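Local structure of N-acetylglucosaminidase (Ostrinia furnacalis, 3NSN) at residues A[423-428]-A[444-449]; A[450-455]-A[476-481]. The protein hydrolyses beta-linked N-acetylglucosamine units one at a time from the non-reducing ends of chitooligosaccharides, preferring shorter substrates. All coordinates share one frame; numbering follows the deposited sequence.

Interaction 1: residues A[423-428]-A[444-449]; sequences IQVWTT and LIMSNY. With TMX (2-deoxy-2-(trimethylammonio)-beta-D-glucopyranose), chain B; NAG (2-acetamido-2-deoxy-beta-D-glucopyranose), chain C.
Val425 packs against Leu444 and Met446 at the tight end of this contact. Its CG1 meets Met446 CE at 3.7 Å. Met446 folds at its second and third torsions (-60° and -40°), and this brings CE against the valine. CG2 of Val425 faces both methyls of Leu444, and Leu444 CD2 also reaches Ile423 CB. Ile434 and Leu438 of helix 432-439 cover this side. Main-chain bonds fix the register: Val425 N gives a nearly straight bond to Ile445 O (2.9 Å, 169°), and Ile445 N bonds to Ile423 O.

The two strands are parallel neighbours in the eight-stranded TIM barrel of the family 20 catalytic domain, joined as a beta-alpha-beta crossover through helix 432-439. On the other face of the pair, Gln424 NE2 donates to Ser447 OG at 3.0 Å, close to the plane of its amide. Glu498 OE1 also accepts from this NE2, Ser447 OG is hydrogen-bonded to Glu498 O, and Gln424 OE1 to His341 NE2, so both ends of the amide are held.

Beyond the strands the pairing is looser. Tyr449 N makes a weak bond to Trp426 O (3.3 Å). That oxygen also lies at the edge of the tyrosine ring, 3.1 Å from Tyr449 CD1. Thr428 CG2 touches Tyr449 CE1 at 3.6 Å. At the partly exposed, ligand-binding end, Trp426 turns one ring face to the trimethylammonium group, with TMX C7 3.5 Å from CZ2. NAG O6 lies at the indole edge, near its plane, 3.7 Å from Trp426 CH2. A hydrogen bond from NE1 to Thr403 O steadies the indole.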
loop_
_atom_site.group_PDB
_atom_site.type_symbol
_atom_site.label_atom_id
_atom_site.label_comp_id
_atom_site.label_asym_id
_atom_site.label_seq_id
_atom_site.Cartn_x
_atom_site.Cartn_y
_atom_site.Cartn_z
ATOM N N ILE A 423 10.635 -28.238 -9.676
ATOM C CA ILE A 423 9.361 -27.757 -10.102
ATOM C C ILE A 423 8.699 -26.798 -9.108
ATOM O O ILE A 423 8.558 -27.095 -7.939
ATOM C CB ILE A 423 8.400 -28.915 -10.363
ATOM C CG1 ILE A 423 9.077 -30.060 -11.102
ATOM C CG2 ILE A 423 7.195 -28.466 -11.079
ATOM C CD1 ILE A 423 9.354 -29.810 -12.495
ATOM N N GLN A 424 8.284 -25.658 -9.625
ATOM C CA GLN A 424 7.658 -24.642 -8.838
ATOM C C GLN A 424 6.184 -24.767 -8.988
ATOM O O GLN A 424 5.674 -24.678 -10.034
ATOM C CB GLN A 424 8.161 -23.259 -9.206
ATOM C CG GLN A 424 7.585 -22.131 -8.371
ATOM C CD GLN A 424 8.411 -20.851 -8.307
ATOM O OE1 GLN A 424 9.240 -20.552 -9.127
ATOM N NE2 GLN A 424 8.146 -20.096 -7.293
ATOM N N VAL A 425 5.519 -25.000 -7.879
ATOM C CA VAL A 425 4.112 -25.242 -7.847
ATOM C C VAL A 425 3.298 -23.979 -7.563
ATOM O O VAL A 425 3.436 -23.403 -6.548
ATOM C CB VAL A 425 3.796 -26.248 -6.731
ATOM C CG1 VAL A 425 2.387 -26.467 -6.654
ATOM C CG2 VAL A 425 4.479 -27.507 -6.960
ATOM N N TRP A 426 2.455 -23.589 -8.491
ATOM C CA TRP A 426 1.513 -22.480 -8.328
ATOM C C TRP A 426 0.056 -22.944 -8.341
ATOM O O TRP A 426 -0.844 -22.170 -8.407
ATOM C CB TRP A 426 1.747 -21.366 -9.354
ATOM C CG TRP A 426 1.495 -21.762 -10.753
ATOM C CD1 TRP A 426 2.274 -22.508 -11.506
ATOM C CD2 TRP A 426 0.383 -21.422 -11.560
ATOM N NE1 TRP A 426 1.738 -22.705 -12.711
ATOM C CE2 TRP A 426 0.565 -22.038 -12.783
ATOM C CE3 TRP A 426 -0.751 -20.661 -11.364
ATOM C CZ2 TRP A 426 -0.327 -21.927 -13.798
ATOM C CZ3 TRP A 426 -1.634 -20.555 -12.370
ATOM C CH2 TRP A 426 -1.426 -21.179 -13.571
ATOM N N THR A 427 -0.153 -24.236 -8.296
ATOM C CA THR A 427 -1.503 -24.802 -8.217
ATOM C C THR A 427 -1.989 -24.675 -6.800
ATOM O O THR A 427 -1.286 -24.234 -5.982
ATOM C CB THR A 427 -1.551 -26.305 -8.522
ATOM O OG1 THR A 427 -0.728 -27.016 -7.614
ATOM C CG2 THR A 427 -1.116 -26.622 -9.888
ATOM N N THR A 428 -3.200 -25.102 -6.529
ATOM C CA THR A 428 -3.712 -25.118 -5.178
ATOM C C THR A 428 -2.935 -26.165 -4.478
ATOM O O THR A 428 -2.354 -26.987 -5.093
ATOM C CB THR A 428 -5.201 -25.425 -5.081
ATOM O OG1 THR A 428 -5.441 -26.739 -5.521
ATOM C CG2 THR A 428 -5.994 -24.506 -5.924
ATOM N N LEU A 444 10.300 -29.859 -5.099
ATOM C CA LEU A 444 9.379 -28.792 -5.333
ATOM C C LEU A 444 9.638 -27.493 -4.571
ATOM O O LEU A 444 10.224 -27.493 -3.524
ATOM C CB LEU A 444 7.994 -29.254 -5.006
ATOM C CG LEU A 444 7.413 -30.480 -5.641
ATOM C CD1 LEU A 444 6.122 -30.620 -5.029
ATOM C CD2 LEU A 444 7.243 -30.270 -7.070
ATOM N N ILE A 445 9.177 -26.392 -5.135
ATOM C CA ILE A 445 9.083 -25.141 -4.446
ATOM C C ILE A 445 7.614 -24.763 -4.431
ATOM O O ILE A 445 7.018 -24.661 -5.455
ATOM C CB ILE A 445 9.880 -24.025 -5.118
ATOM C CG1 ILE A 445 11.353 -24.340 -5.132
ATOM C CG2 ILE A 445 9.580 -22.742 -4.468
ATOM C CD1 ILE A 445 12.135 -23.532 -6.042
ATOM N N MET A 446 7.052 -24.569 -3.249
ATOM C CA MET A 446 5.655 -24.241 -3.122
ATOM C C MET A 446 5.317 -22.774 -3.238
ATOM O O MET A 446 5.723 -21.978 -2.451
ATOM C CB MET A 446 5.100 -24.727 -1.799
ATOM C CG MET A 446 5.078 -26.194 -1.607
ATOM S SD MET A 446 4.128 -27.089 -2.773
ATOM C CE MET A 446 2.750 -26.048 -2.965
ATOM N N SER A 447 4.530 -22.468 -4.238
ATOM C CA SER A 447 3.970 -21.152 -4.455
ATOM C C SER A 447 2.485 -21.234 -4.723
ATOM O O SER A 447 1.997 -20.605 -5.592
ATOM C CB SER A 447 4.693 -20.430 -5.581
ATOM O OG SER A 447 5.963 -20.105 -5.187
ATOM N N ASN A 448 1.765 -22.023 -3.963
ATOM C CA ASN A 448 0.405 -22.257 -4.310
ATOM C C ASN A 448 -0.440 -21.002 -4.316
ATOM O O ASN A 448 -0.384 -20.204 -3.447
ATOM C CB ASN A 448 -0.191 -23.424 -3.511
ATOM C CG ASN A 448 0.046 -23.333 -2.064
ATOM O OD1 ASN A 448 1.144 -23.303 -1.606
ATOM N ND2 ASN A 448 -1.010 -23.339 -1.330
ATOM N N TYR A 449 -1.174 -20.819 -5.380
ATOM C CA TYR A 449 -1.830 -19.555 -5.635
ATOM C C TYR A 449 -2.871 -19.167 -4.620
ATOM O O TYR A 449 -3.085 -18.033 -4.414
ATOM C CB TYR A 449 -2.314 -19.458 -7.055
ATOM C CG TYR A 449 -3.643 -20.043 -7.330
ATOM C CD1 TYR A 449 -3.773 -21.313 -7.809
ATOM C CD2 TYR A 449 -4.767 -19.307 -7.145
ATOM C CE1 TYR A 449 -4.977 -21.827 -8.063
ATOM C CE2 TYR A 449 -5.950 -19.795 -7.400
ATOM C CZ TYR A 449 -6.061 -21.056 -7.847
ATOM O OH TYR A 449 -7.283 -21.536 -8.077
HETATM C C1 TMX B . -0.533 -16.270 -14.014
HETATM C C2 TMX B . 0.945 -16.362 -14.540
HETATM N N2 TMX B . 1.726 -17.529 -14.005
HETATM C C3 TMX B . 1.685 -14.984 -14.422
HETATM O O3 TMX B . 2.226 -14.604 -15.702
HETATM C C4 TMX B . 0.773 -13.867 -13.910
HETATM O O4 TMX B . 1.563 -12.688 -13.708
HETATM C C5 TMX B . 0.116 -14.304 -12.593
HETATM O O5 TMX B . -0.658 -15.536 -12.748
HETATM C C6 TMX B . -0.806 -13.216 -12.050
HETATM O O6 TMX B . -1.248 -13.594 -10.741
HETATM C C7 TMX B . 1.174 -18.801 -14.488
HETATM C C8 TMX B . 1.761 -17.615 -12.535
HETATM C C9 TMX B . 3.126 -17.493 -14.467
HETATM C C1 NAG C . -5.414 -15.219 -15.937
HETATM C C2 NAG C . -4.628 -13.928 -15.659
HETATM C C3 NAG C . -3.111 -14.197 -15.625
HETATM C C4 NAG C . -2.736 -15.426 -14.769
HETATM C C5 NAG C . -3.652 -16.608 -15.125
HETATM C C6 NAG C . -3.452 -17.764 -14.152
HETATM C C7 NAG C . -5.730 -11.881 -16.565
HETATM C C8 NAG C . -6.344 -11.696 -15.187
HETATM N N2 NAG C . -4.929 -12.954 -16.723
HETATM O O3 NAG C . -2.404 -13.037 -15.132
HETATM O O4 NAG C . -1.372 -15.736 -15.079
HETATM O O5 NAG C . -5.032 -16.228 -14.999
HETATM O O6 NAG C . -4.090 -18.919 -14.677
HETATM O O7 NAG C . -5.982 -11.074 -17.465
#

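Interaction 2: residues A[450-455]-A[476-481]; sequences DALYFD and QKVYDN. With TMX (2-deoxy-2-(trimethylammonio)-beta-D-glucopyranose), chain B.
Lys477 reaches from helix 475-480 to the backbone of Asp450, in the short helix 449-452. Both helices belong to the family 20 TIM-barrel domain, and helix 449-452 closely follows the seventh barrel strand, 444-446. From CB, the lysine chain runs out extended, with CG anti to the backbone N (chi1 -163°). CD comes within 3.8 Å of Asp450 O, and CE is nearer, at 3.3 Å. NZ donates to the same oxygen at 3.0 Å, from a position tilted 30° out of the carbonyl plane. NZ also donates to a water, which in turn makes a weak bond to Asp450 OD2. The carboxylate is thus linked to the ammonium through water, without a direct salt bridge. The other oxygen, Asp450 OD1, accepts from Asn448 ND2.

Farther in, van der Waals contacts take over. Ala451 CB sits against the amide of Asn481, 3.5 Å from CG, and Leu452 CD2 lies 3.4 Å from Asn481 ND2. The polar end of that amide also meets Asn448. Val478 CB lies close to Ala451 O, and the valine side chain is crossed at about a right angle by both Leu452 and Phe454. Helix 518-528 packs on Leu452, Phe454 and Val478, and Arg518 makes a cation-pi contact with Phe454.

Tyr453 and Asp455, either side of Phe454 in sequence, face the sugar site. Tyr453 presents its ring edge to the ligand, with OH near TMX C8. Asp455 OD2 accepts a 2.7 Å hydrogen bond from TMX O6.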
loop_
_atom_site.group_PDB
_atom_site.type_symbol
_atom_site.label_atom_id
_atom_site.label_comp_id
_atom_site.label_asym_id
_atom_site.label_seq_id
_atom_site.Cartn_x
_atom_site.Cartn_y
_atom_site.Cartn_z
ATOM N N ASP A 450 -3.495 -20.144 -3.993
ATOM C CA ASP A 450 -4.515 -19.925 -2.973
ATOM C C ASP A 450 -3.989 -19.358 -1.658
ATOM O O ASP A 450 -4.735 -18.832 -0.888
ATOM C CB ASP A 450 -5.439 -21.139 -2.784
ATOM C CG ASP A 450 -4.698 -22.403 -2.413
ATOM O OD1 ASP A 450 -3.596 -22.613 -2.838
ATOM O OD2 ASP A 450 -5.233 -23.204 -1.704
ATOM N N ALA A 451 -2.703 -19.501 -1.423
ATOM C CA ALA A 451 -2.089 -19.018 -0.216
ATOM C C ALA A 451 -0.907 -18.056 -0.352
ATOM O O ALA A 451 -0.589 -17.308 0.565
ATOM C CB ALA A 451 -1.697 -20.169 0.640
ATOM N N LEU A 452 -0.242 -18.147 -1.486
ATOM C CA LEU A 452 1.005 -17.498 -1.726
ATOM C C LEU A 452 1.114 -16.539 -2.885
ATOM O O LEU A 452 2.183 -16.121 -3.221
ATOM C CB LEU A 452 2.071 -18.565 -1.800
ATOM C CG LEU A 452 2.959 -18.935 -0.613
ATOM C CD1 LEU A 452 2.653 -18.317 0.678
ATOM C CD2 LEU A 452 3.132 -20.392 -0.485
ATOM N N TYR A 453 0.006 -16.190 -3.483
ATOM C CA TYR A 453 -0.005 -15.167 -4.475
ATOM C C TYR A 453 -0.364 -13.829 -3.837
ATOM O O TYR A 453 -1.484 -13.559 -3.557
ATOM C CB TYR A 453 -0.935 -15.544 -5.622
ATOM C CG TYR A 453 -0.254 -16.314 -6.698
ATOM C CD1 TYR A 453 -0.529 -16.079 -8.010
ATOM C CD2 TYR A 453 0.708 -17.232 -6.401
ATOM C CE1 TYR A 453 0.083 -16.754 -8.976
ATOM C CE2 TYR A 453 1.337 -17.884 -7.360
ATOM C CZ TYR A 453 1.026 -17.644 -8.647
ATOM O OH TYR A 453 1.679 -18.302 -9.593
ATOM N N PHE A 454 0.657 -13.011 -3.624
ATOM C CA PHE A 454 0.561 -11.725 -2.963
ATOM C C PHE A 454 -0.172 -10.622 -3.716
ATOM O O PHE A 454 -0.611 -9.689 -3.140
ATOM C CB PHE A 454 1.896 -11.297 -2.401
ATOM C CG PHE A 454 2.266 -11.960 -1.103
ATOM C CD1 PHE A 454 1.668 -13.128 -0.682
ATOM C CD2 PHE A 454 3.260 -11.464 -0.346
ATOM C CE1 PHE A 454 2.043 -13.710 0.480
ATOM C CE2 PHE A 454 3.609 -12.058 0.797
ATOM C CZ PHE A 454 3.022 -13.165 1.198
ATOM N N ASP A 455 -0.282 -10.787 -5.024
ATOM C CA ASP A 455 -1.014 -9.938 -5.915
ATOM C C ASP A 455 -2.529 -9.983 -5.867
ATOM O O ASP A 455 -3.161 -9.029 -6.196
ATOM C CB ASP A 455 -0.517 -10.081 -7.327
ATOM C CG ASP A 455 -0.664 -11.452 -7.852
ATOM O OD1 ASP A 455 -0.373 -12.402 -7.153
ATOM O OD2 ASP A 455 -1.053 -11.562 -8.965
ATOM N N GLN A 476 -3.001 -14.738 8.033
ATOM C CA GLN A 476 -3.443 -15.909 8.738
ATOM C C GLN A 476 -3.391 -17.098 7.803
ATOM O O GLN A 476 -2.921 -18.130 8.162
ATOM C CB GLN A 476 -4.867 -15.706 9.239
ATOM C CG GLN A 476 -5.070 -14.524 10.171
ATOM C CD GLN A 476 -5.425 -13.251 9.463
ATOM O OE1 GLN A 476 -5.050 -13.058 8.344
ATOM N NE2 GLN A 476 -6.140 -12.385 10.116
ATOM N N LYS A 477 -3.867 -16.905 6.593
ATOM C CA LYS A 477 -3.804 -17.915 5.591
ATOM C C LYS A 477 -2.402 -18.253 5.138
ATOM O O LYS A 477 -2.099 -19.370 4.945
ATOM C CB LYS A 477 -4.664 -17.564 4.430
ATOM C CG LYS A 477 -4.943 -18.708 3.572
ATOM C CD LYS A 477 -6.058 -18.434 2.667
ATOM C CE LYS A 477 -6.382 -19.621 1.845
ATOM N NZ LYS A 477 -7.196 -19.257 0.714
ATOM N N VAL A 478 -1.542 -17.276 4.961
ATOM C CA VAL A 478 -0.208 -17.656 4.591
ATOM C C VAL A 478 0.519 -18.463 5.658
ATOM O O VAL A 478 1.208 -19.382 5.336
ATOM C CB VAL A 478 0.639 -16.585 3.754
ATOM C CG1 VAL A 478 -0.049 -15.306 3.565
ATOM C CG2 VAL A 478 2.021 -16.421 4.224
ATOM N N TYR A 479 0.324 -18.104 6.915
ATOM C CA TYR A 479 0.965 -18.779 8.013
ATOM C C TYR A 479 0.556 -20.231 8.142
ATOM O O TYR A 479 1.381 -21.055 8.292
ATOM C CB TYR A 479 0.741 -18.063 9.333
ATOM C CG TYR A 479 1.620 -18.500 10.476
ATOM C CD1 TYR A 479 2.733 -17.810 10.811
ATOM C CD2 TYR A 479 1.303 -19.592 11.239
ATOM C CE1 TYR A 479 3.478 -18.169 11.834
ATOM C CE2 TYR A 479 2.055 -19.949 12.287
ATOM C CZ TYR A 479 3.138 -19.240 12.590
ATOM O OH TYR A 479 3.910 -19.640 13.620
ATOM N N ASP A 480 -0.728 -20.494 8.049
ATOM C CA ASP A 480 -1.277 -21.823 8.148
ATOM C C ASP A 480 -0.979 -22.744 6.928
ATOM O O ASP A 480 -1.218 -23.906 7.011
ATOM C CB ASP A 480 -2.770 -21.778 8.415
ATOM C CG ASP A 480 -3.125 -21.425 9.844
ATOM O OD1 ASP A 480 -4.295 -21.416 10.151
ATOM O OD2 ASP A 480 -2.274 -21.148 10.648
ATOM N N ASN A 481 -0.472 -22.209 5.823
ATOM C CA ASN A 481 -0.251 -23.007 4.631
ATOM C C ASN A 481 1.024 -23.767 4.870
ATOM O O ASN A 481 2.040 -23.213 4.990
ATOM C CB ASN A 481 -0.139 -22.072 3.418
ATOM C CG ASN A 481 0.116 -22.793 2.093
ATOM O OD1 ASN A 481 -0.664 -23.584 1.663
ATOM N ND2 ASN A 481 1.171 -22.417 1.424
HETATM C C1 TMX B . -0.533 -16.270 -14.014
HETATM C C2 TMX B . 0.945 -16.362 -14.540
HETATM N N2 TMX B . 1.726 -17.529 -14.005
HETATM C C3 TMX B . 1.685 -14.984 -14.422
HETATM O O3 TMX B . 2.226 -14.604 -15.702
HETATM C C4 TMX B . 0.773 -13.867 -13.910
HETATM O O4 TMX B . 1.563 -12.688 -13.708
HETATM C C5 TMX B . 0.116 -14.304 -12.593
HETATM O O5 TMX B . -0.658 -15.536 -12.748
HETATM C C6 TMX B . -0.806 -13.216 -12.050
HETATM O O6 TMX B . -1.248 -13.594 -10.741
HETATM C C7 TMX B . 1.174 -18.801 -14.488
HETATM C C8 TMX B . 1.761 -17.615 -12.535
HETATM C C9 TMX B . 3.126 -17.493 -14.467
HETATM O O HOH W 1 -8.156 -21.909 -0.341
#

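Overall arrangement
Interaction 1 is the more buried contact and joins two neighbouring barrel strands. Interaction 2 is partly buried and joins two short helices, with an exposed lysine at its rim. Main-chain bonds dominate the first; the second has a single direct hydrogen bond and otherwise rests on van der Waals contacts. They are consecutive in the chain, since strand 444-446 is followed by helix 449-452, and their centres lie about 12 Å apart. Asn448 ND2 and Asn481 OD1, 3.0 Å apart, link them by a probable hydrogen bond, and Tyr453 OH packs on Trp426 CB. Both reach the same ligand: 423-428 offers an aromatic face, whereas 450-455 brings a carboxylate.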